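Local coordinates for protein Fe(2+) transporter FeoB (Methanocaldococcus jannaschii, PDB 2WJI) that binds guanine nucleotides through its cytosolic G domain, the part described here, and probably couples GTP to transport of ferrous iron across the membrane, at residues E44-F52 with E153-K164. Residues are numbered along the deposited sequence; the frame is centred on the assembly and turned at random.
Unlike the reference sequence in segment 153-164: Glu154 (reference Asp).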
ATOM      1  N   GLU A  44      -1.444  10.032 -10.084  1.00 37.06           N
ATOM      2  CA  GLU A  44      -1.632   8.898 -10.976  1.00 35.91           C
ATOM      3  C   GLU A  44      -0.322   8.473 -11.633  1.00 35.35           C
ATOM      4  O   GLU A  44       0.637   9.246 -11.687  1.00 35.82           O
ATOM      5  CB  GLU A  44      -2.680   9.230 -12.051  1.00 40.94           C
ATOM      6  CG  GLU A  44      -2.293  10.391 -12.959  1.00 45.42           C
ATOM      7  CD  GLU A  44      -3.340  10.712 -14.023  1.00 48.87           C
ATOM      8  OE1 GLU A  44      -2.951  10.934 -15.186  1.00 48.96           O
ATOM      9  OE2 GLU A  44      -4.547  10.748 -13.703  1.00 51.43           O
ATOM     10  N   PHE A  45      -0.287   7.229 -12.105  1.00 30.40           N
ATOM     11  CA  PHE A  45       0.758   6.768 -13.010  1.00 33.87           C
ATOM     12  C   PHE A  45       0.133   5.939 -14.121  1.00 35.70           C
ATOM     13  O   PHE A  45      -1.009   5.497 -14.017  1.00 35.88           O
ATOM     14  CB  PHE A  45       1.819   5.943 -12.281  1.00 31.90           C
ATOM     15  CG  PHE A  45       1.301   4.661 -11.693  1.00 31.02           C
ATOM     16  CD1 PHE A  45       1.371   3.480 -12.410  1.00 30.49           C
ATOM     17  CD2 PHE A  45       0.764   4.633 -10.412  1.00 34.57           C
ATOM     18  CE1 PHE A  45       0.904   2.296 -11.869  1.00 30.24           C
ATOM     19  CE2 PHE A  45       0.302   3.453  -9.866  1.00 33.50           C
ATOM     20  CZ  PHE A  45       0.369   2.281 -10.603  1.00 31.17           C
ATOM     21  N   GLU A  46       0.900   5.734 -15.183  1.00 35.03           N
ATOM     22  CA  GLU A  46       0.461   4.965 -16.333  1.00 37.31           C
ATOM     23  C   GLU A  46       1.284   3.682 -16.344  1.00 35.89           C
ATOM     24  O   GLU A  46       2.466   3.712 -16.044  1.00 29.42           O
ATOM     25  CB  GLU A  46       0.753   5.776 -17.593  1.00 42.38           C
ATOM     26  CG  GLU A  46      -0.161   5.522 -18.763  1.00 55.79           C
ATOM     27  CD  GLU A  46      -0.226   6.726 -19.685  1.00 63.39           C
ATOM     28  OE1 GLU A  46      -0.862   7.738 -19.303  1.00 64.51           O
ATOM     29  OE2 GLU A  46       0.365   6.660 -20.784  1.00 66.22           O
ATOM     30  N   TYR A  47       0.664   2.551 -16.658  1.00 36.37           N
ATOM     31  CA  TYR A  47       1.423   1.313 -16.822  1.00 34.48           C
ATOM     32  C   TYR A  47       0.785   0.398 -17.868  1.00 36.70           C
ATOM     33  O   TYR A  47      -0.393   0.076 -17.787  1.00 32.17           O
ATOM     34  CB  TYR A  47       1.584   0.570 -15.491  1.00 31.29           C
ATOM     35  CG  TYR A  47       2.386  -0.707 -15.636  1.00 34.58           C
ATOM     36  CD1 TYR A  47       3.775  -0.682 -15.644  1.00 31.93           C
ATOM     37  CD2 TYR A  47       1.753  -1.935 -15.769  1.00 37.69           C
ATOM     38  CE1 TYR A  47       4.514  -1.847 -15.779  1.00 35.46           C
ATOM     39  CE2 TYR A  47       2.480  -3.103 -15.906  1.00 41.15           C
ATOM     40  CZ  TYR A  47       3.858  -3.055 -15.911  1.00 37.68           C
ATOM     41  OH  TYR A  47       4.580  -4.217 -16.050  1.00 41.01           O
ATOM     42  N   ASN A  48       1.581  -0.022 -18.845  1.00 37.35           N
ATOM     43  CA  ASN A  48       1.097  -0.853 -19.946  1.00 35.62           C
ATOM     44  C   ASN A  48      -0.219  -0.380 -20.531  1.00 37.73           C
ATOM     45  O   ASN A  48      -1.173  -1.145 -20.631  1.00 42.12           O
ATOM     46  CB  ASN A  48       0.982  -2.322 -19.528  1.00 37.21           C
ATOM     47  CG  ASN A  48       0.829  -3.253 -20.716  1.00 41.65           C
ATOM     48  OD1 ASN A  48       1.061  -2.859 -21.862  1.00 44.03           O
ATOM     49  ND2 ASN A  48       0.440  -4.496 -20.452  1.00 43.52           N
ATOM     50  N   GLY A  49      -0.269   0.892 -20.903  1.00 36.03           N
ATOM     51  CA  GLY A  49      -1.415   1.435 -21.601  1.00 33.25           C
ATOM     52  C   GLY A  49      -2.630   1.722 -20.730  1.00 35.76           C
ATOM     53  O   GLY A  49      -3.687   2.035 -21.254  1.00 37.02           O
ATOM     54  N   GLU A  50      -2.493   1.619 -19.411  1.00 34.54           N
ATOM     55  CA  GLU A  50      -3.630   1.915 -18.535  1.00 33.92           C
ATOM     56  C   GLU A  50      -3.281   2.947 -17.481  1.00 31.42           C
ATOM     57  O   GLU A  50      -2.115   3.113 -17.126  1.00 29.13           O
ATOM     58  CB  GLU A  50      -4.189   0.640 -17.894  1.00 33.79           C
ATOM     59  CG  GLU A  50      -4.842  -0.319 -18.892  1.00 32.10           C
ATOM     60  CD  GLU A  50      -5.198  -1.667 -18.277  1.00 36.41           C
ATOM     61  OE1 GLU A  50      -4.468  -2.123 -17.379  1.00 38.08           O
ATOM     62  OE2 GLU A  50      -6.206  -2.280 -18.698  1.00 40.93           O
ATOM     63  N   LYS A  51      -4.297   3.637 -16.973  1.00 29.52           N
ATOM     64  CA  LYS A  51      -4.063   4.703 -16.020  1.00 29.92           C
ATOM     65  C   LYS A  51      -4.511   4.286 -14.622  1.00 31.85           C
ATOM     66  O   LYS A  51      -5.563   3.679 -14.456  1.00 33.40           O
ATOM     67  CB  LYS A  51      -4.764   5.988 -16.461  1.00 33.47           C
ATOM     68  CG  LYS A  51      -4.611   7.130 -15.471  1.00 40.41           C
ATOM     69  CD  LYS A  51      -5.594   8.257 -15.751  1.00 52.30           C
ATOM     70  CE  LYS A  51      -5.115   9.144 -16.895  1.00 60.77           C
ATOM     71  NZ  LYS A  51      -5.795  10.474 -16.884  1.00 63.23           N
ATOM     72  N   PHE A  52      -3.687   4.600 -13.628  1.00 30.52           N
ATOM     73  CA  PHE A  52      -3.951   4.224 -12.247  1.00 26.86           C
ATOM     74  C   PHE A  52      -3.959   5.466 -11.365  1.00 27.46           C
ATOM     75  O   PHE A  52      -2.921   6.092 -11.148  1.00 33.15           O
ATOM     76  CB  PHE A  52      -2.911   3.198 -11.773  1.00 28.22           C
ATOM     77  CG  PHE A  52      -2.910   1.927 -12.583  1.00 28.62           C
ATOM     78  CD1 PHE A  52      -3.550   0.789 -12.114  1.00 31.80           C
ATOM     79  CD2 PHE A  52      -2.310   1.886 -13.837  1.00 31.56           C
ATOM     80  CE1 PHE A  52      -3.562  -0.382 -12.868  1.00 28.33           C
ATOM     81  CE2 PHE A  52      -2.324   0.719 -14.600  1.00 28.78           C
ATOM     82  CZ  PHE A  52      -2.951  -0.415 -14.112  1.00 30.65           C
ATOM     83  N   GLU A 153       8.737  -0.781  -9.881  1.00 30.40           N
ATOM     84  CA  GLU A 153       8.142  -1.278 -11.119  1.00 33.24           C
ATOM     85  C   GLU A 153       7.441  -2.602 -10.860  1.00 28.90           C
ATOM     86  O   GLU A 153       6.426  -2.894 -11.483  1.00 26.63           O
ATOM     87  CB  GLU A 153       9.161  -1.417 -12.273  1.00 34.42           C
ATOM     88  CG  GLU A 153       8.548  -2.118 -13.503  1.00 38.11           C
ATOM     89  CD  GLU A 153       9.394  -2.056 -14.783  1.00 41.82           C
ATOM     90  OE1 GLU A 153      10.644  -2.136 -14.728  1.00 41.63           O
ATOM     91  OE2 GLU A 153       8.783  -1.965 -15.867  1.00 37.33           O
ATOM     92  N   GLU A 154       7.979  -3.405  -9.946  1.00 24.51           N
ATOM     93  CA  GLU A 154       7.295  -4.639  -9.565  1.00 26.92           C
ATOM     94  C   GLU A 154       5.931  -4.312  -8.987  1.00 22.89           C
ATOM     95  O   GLU A 154       4.943  -4.975  -9.302  1.00 27.76           O
ATOM     96  CB  GLU A 154       8.107  -5.458  -8.559  1.00 26.51           C
ATOM     97  CG  GLU A 154       9.214  -6.264  -9.210  1.00 44.30           C
ATOM     98  CD  GLU A 154      10.306  -5.369  -9.717  1.00 48.20           C
ATOM     99  OE1 GLU A 154      10.636  -5.434 -10.921  1.00 59.51           O
ATOM    100  OE2 GLU A 154      10.825  -4.581  -8.898  1.00 39.01           O
ATOM    101  N   LEU A 155       5.881  -3.278  -8.151  1.00 29.99           N
ATOM    102  CA  LEU A 155       4.622  -2.842  -7.547  1.00 27.42           C
ATOM    103  C   LEU A 155       3.642  -2.390  -8.622  1.00 27.31           C
ATOM    104  O   LEU A 155       2.481  -2.787  -8.595  1.00 26.48           O
ATOM    105  CB  LEU A 155       4.844  -1.723  -6.524  1.00 27.01           C
ATOM    106  CG  LEU A 155       3.596  -1.222  -5.768  1.00 27.71           C
ATOM    107  CD1 LEU A 155       2.825  -2.378  -5.143  1.00 27.01           C
ATOM    108  CD2 LEU A 155       3.980  -0.196  -4.697  1.00 23.31           C
ATOM    109  N   LYS A 156       4.102  -1.576  -9.572  1.00 30.68           N
ATOM    110  CA  LYS A 156       3.231  -1.147 -10.671  1.00 33.45           C
ATOM    111  C   LYS A 156       2.690  -2.345 -11.440  1.00 28.80           C
ATOM    112  O   LYS A 156       1.546  -2.352 -11.897  1.00 28.49           O
ATOM    113  CB  LYS A 156       3.964  -0.216 -11.633  1.00 30.77           C
ATOM    114  CG  LYS A 156       4.223   1.179 -11.090  1.00 32.15           C
ATOM    115  CD  LYS A 156       5.049   1.972 -12.094  1.00 35.23           C
ATOM    116  CE  LYS A 156       5.148   3.437 -11.715  1.00 40.29           C
ATOM    117  NZ  LYS A 156       6.032   4.165 -12.672  1.00 40.82           N
ATOM    118  N   LYS A 157       3.517  -3.369 -11.581  1.00 30.62           N
ATOM    119  CA  LYS A 157       3.116  -4.539 -12.341  1.00 30.83           C
ATOM    120  C   LYS A 157       2.111  -5.375 -11.565  1.00 26.80           C
ATOM    121  O   LYS A 157       1.108  -5.825 -12.124  1.00 26.44           O
ATOM    122  CB  LYS A 157       4.332  -5.381 -12.735  1.00 30.64           C
ATOM    123  CG  LYS A 157       3.991  -6.703 -13.398  1.00 40.99           C
ATOM    124  CD  LYS A 157       5.242  -7.370 -13.959  1.00 50.42           C
ATOM    125  CE  LYS A 157       5.100  -8.886 -13.988  1.00 57.79           C
ATOM    126  NZ  LYS A 157       4.088  -9.351 -14.975  1.00 62.52           N
ATOM    127  N   ALA A 158       2.389  -5.588 -10.283  1.00 31.00           N
ATOM    128  CA  ALA A 158       1.500  -6.354  -9.430  1.00 27.49           C
ATOM    129  C   ALA A 158       0.153  -5.669  -9.347  1.00 26.73           C
ATOM    130  O   ALA A 158      -0.885  -6.328  -9.387  1.00 34.29           O
ATOM    131  CB  ALA A 158       2.095  -6.518  -8.043  1.00 25.21           C
ATOM    132  N   ILE A 159       0.166  -4.343  -9.237  1.00 23.20           N
ATOM    133  CA  ILE A 159      -1.084  -3.573  -9.235  1.00 23.24           C
ATOM    134  C   ILE A 159      -1.918  -3.817 -10.501  1.00 27.07           C
ATOM    135  O   ILE A 159      -3.103  -4.149 -10.434  1.00 27.56           O
ATOM    136  CB  ILE A 159      -0.816  -2.058  -9.075  1.00 20.15           C
ATOM    137  CG1 ILE A 159      -0.348  -1.751  -7.658  1.00 19.06           C
ATOM    138  CG2 ILE A 159      -2.058  -1.247  -9.409  1.00 30.55           C
ATOM    139  CD1 ILE A 159       0.010  -0.285  -7.432  1.00 22.85           C
ATOM    140  N   SER A 160      -1.304  -3.663 -11.663  1.00 29.02           N
ATOM    141  CA  SER A 160      -2.044  -3.802 -12.918  1.00 32.74           C
ATOM    142  C   SER A 160      -2.675  -5.188 -13.121  1.00 26.21           C
ATOM    143  O   SER A 160      -3.629  -5.332 -13.870  1.00 33.87           O
ATOM    144  CB  SER A 160      -1.139  -3.473 -14.106  1.00 38.57           C
ATOM    145  OG  SER A 160      -0.186  -4.495 -14.278  1.00 36.36           O
ATOM    146  N   ILE A 161      -2.111  -6.208 -12.488  1.00 32.97           N
ATOM    147  CA  ILE A 161      -2.671  -7.553 -12.559  1.00 32.87           C
ATOM    148  C   ILE A 161      -3.782  -7.694 -11.526  1.00 34.37           C
ATOM    149  O   ILE A 161      -4.841  -8.263 -11.813  1.00 31.81           O
ATOM    150  CB  ILE A 161      -1.590  -8.627 -12.295  1.00 36.45           C
ATOM    151  CG1 ILE A 161      -0.674  -8.781 -13.510  1.00 37.48           C
ATOM    152  CG2 ILE A 161      -2.227  -9.967 -11.943  1.00 36.59           C
ATOM    153  CD1 ILE A 161       0.666  -9.493 -13.200  1.00 37.20           C
ATOM    154  N   ALA A 162      -3.543  -7.149 -10.335  1.00 30.79           N
ATOM    155  CA  ALA A 162      -4.492  -7.258  -9.232  1.00 34.14           C
ATOM    156  C   ALA A 162      -5.833  -6.548  -9.452  1.00 37.48           C
ATOM    157  O   ALA A 162      -6.840  -6.952  -8.871  1.00 34.99           O
ATOM    158  CB  ALA A 162      -3.848  -6.784  -7.921  1.00 37.02           C
ATOM    159  N   VAL A 163      -5.860  -5.488 -10.261  1.00 42.47           N
ATOM    160  CA  VAL A 163      -7.115  -4.758 -10.471  1.00 50.76           C
ATOM    161  C   VAL A 163      -8.086  -5.546 -11.344  1.00 62.02           C
ATOM    162  O   VAL A 163      -9.281  -5.252 -11.383  1.00 68.86           O
ATOM    163  CB  VAL A 163      -6.921  -3.353 -11.103  1.00 24.36           C
ATOM    164  CG1 VAL A 163      -6.355  -2.379 -10.098  1.00 26.36           C
ATOM    165  CG2 VAL A 163      -6.075  -3.432 -12.375  1.00 25.90           C
ATOM    166  N   LYS A 164      -7.560  -6.541 -12.048  1.00 63.74           N
ATOM    167  CA  LYS A 164      -8.370  -7.381 -12.912  1.00 68.02           C
ATOM    168  C   LYS A 164      -8.850  -8.611 -12.151  1.00 79.44           C
ATOM    169  O   LYS A 164      -9.844  -9.239 -12.520  1.00 80.68           O
ATOM    170  CB  LYS A 164      -7.559  -7.779 -14.141  1.00 64.32           C
ATOM    171  CG  LYS A 164      -7.055  -6.578 -14.928  1.00 63.79           C
ATOM    172  CD  LYS A 164      -5.851  -6.925 -15.786  1.00 65.42           C
ATOM    173  CE  LYS A 164      -5.476  -5.767 -16.702  1.00 65.01           C
ATOM    174  NZ  LYS A 164      -5.372  -4.474 -15.968  1.00 62.57           N
TER
HETATM  175  O   HOH W   1       4.472   4.773 -14.855  1.00 39.22           O
HETATM  176  O   HOH W   2       7.431  -4.269 -15.459  1.00 62.02           O
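The ammonium nitrogen of Lys164, a poorly ordered side chain, has a partner in each segment: NZ donates to the syn lone pair of Glu50 OE1, 2.9 Å away, in a salt bridge, and also to the carbonyl O of Ser160, in the carbonyl plane. Glu50 OE2 is held in turn by the hydroxyl of Tyr4. The residues belong to a Ras-like G domain, in which helix 152-162, the last of this fragment, packs across the hairpin formed by the edge strand 42-47 and its neighbour 50-56, closed by a type I' turn at Tyr47–Glu50; the axes of segments 44-47 and 153-162 cross at 81°, nearly perpendicular.

Between the two elements, a chi1 of -179° turns the ring of Tyr47 onto the helix backbone. Lys156 O lies over one face, 3.9 Å above the ring plane and offset toward the rim, while OH rests on Lys157 CB. Cutting Tyr47 back to an alanine would probably uncover this turn of helix and leave the water that joins Tyr47 OH to Glu153 OE2, the latter bond weak, without its hairpin partner.

Deeper in, Phe52 places CD1 against Ile159 CG2 at 3.7 Å and CZ against Ser160 CB, with Val163 CG2 at its ring edge. The extended Lys156 chain runs past Phe45, CG lying 3.6 Å from CE1, and its NZ reaches a water that donates to Glu46 O. Ser160 OG, beside Tyr47 CE2, turns back to the helix and donates to Lys157 O at 2.8 Å, on the same face of that carbonyl as Ile161 N.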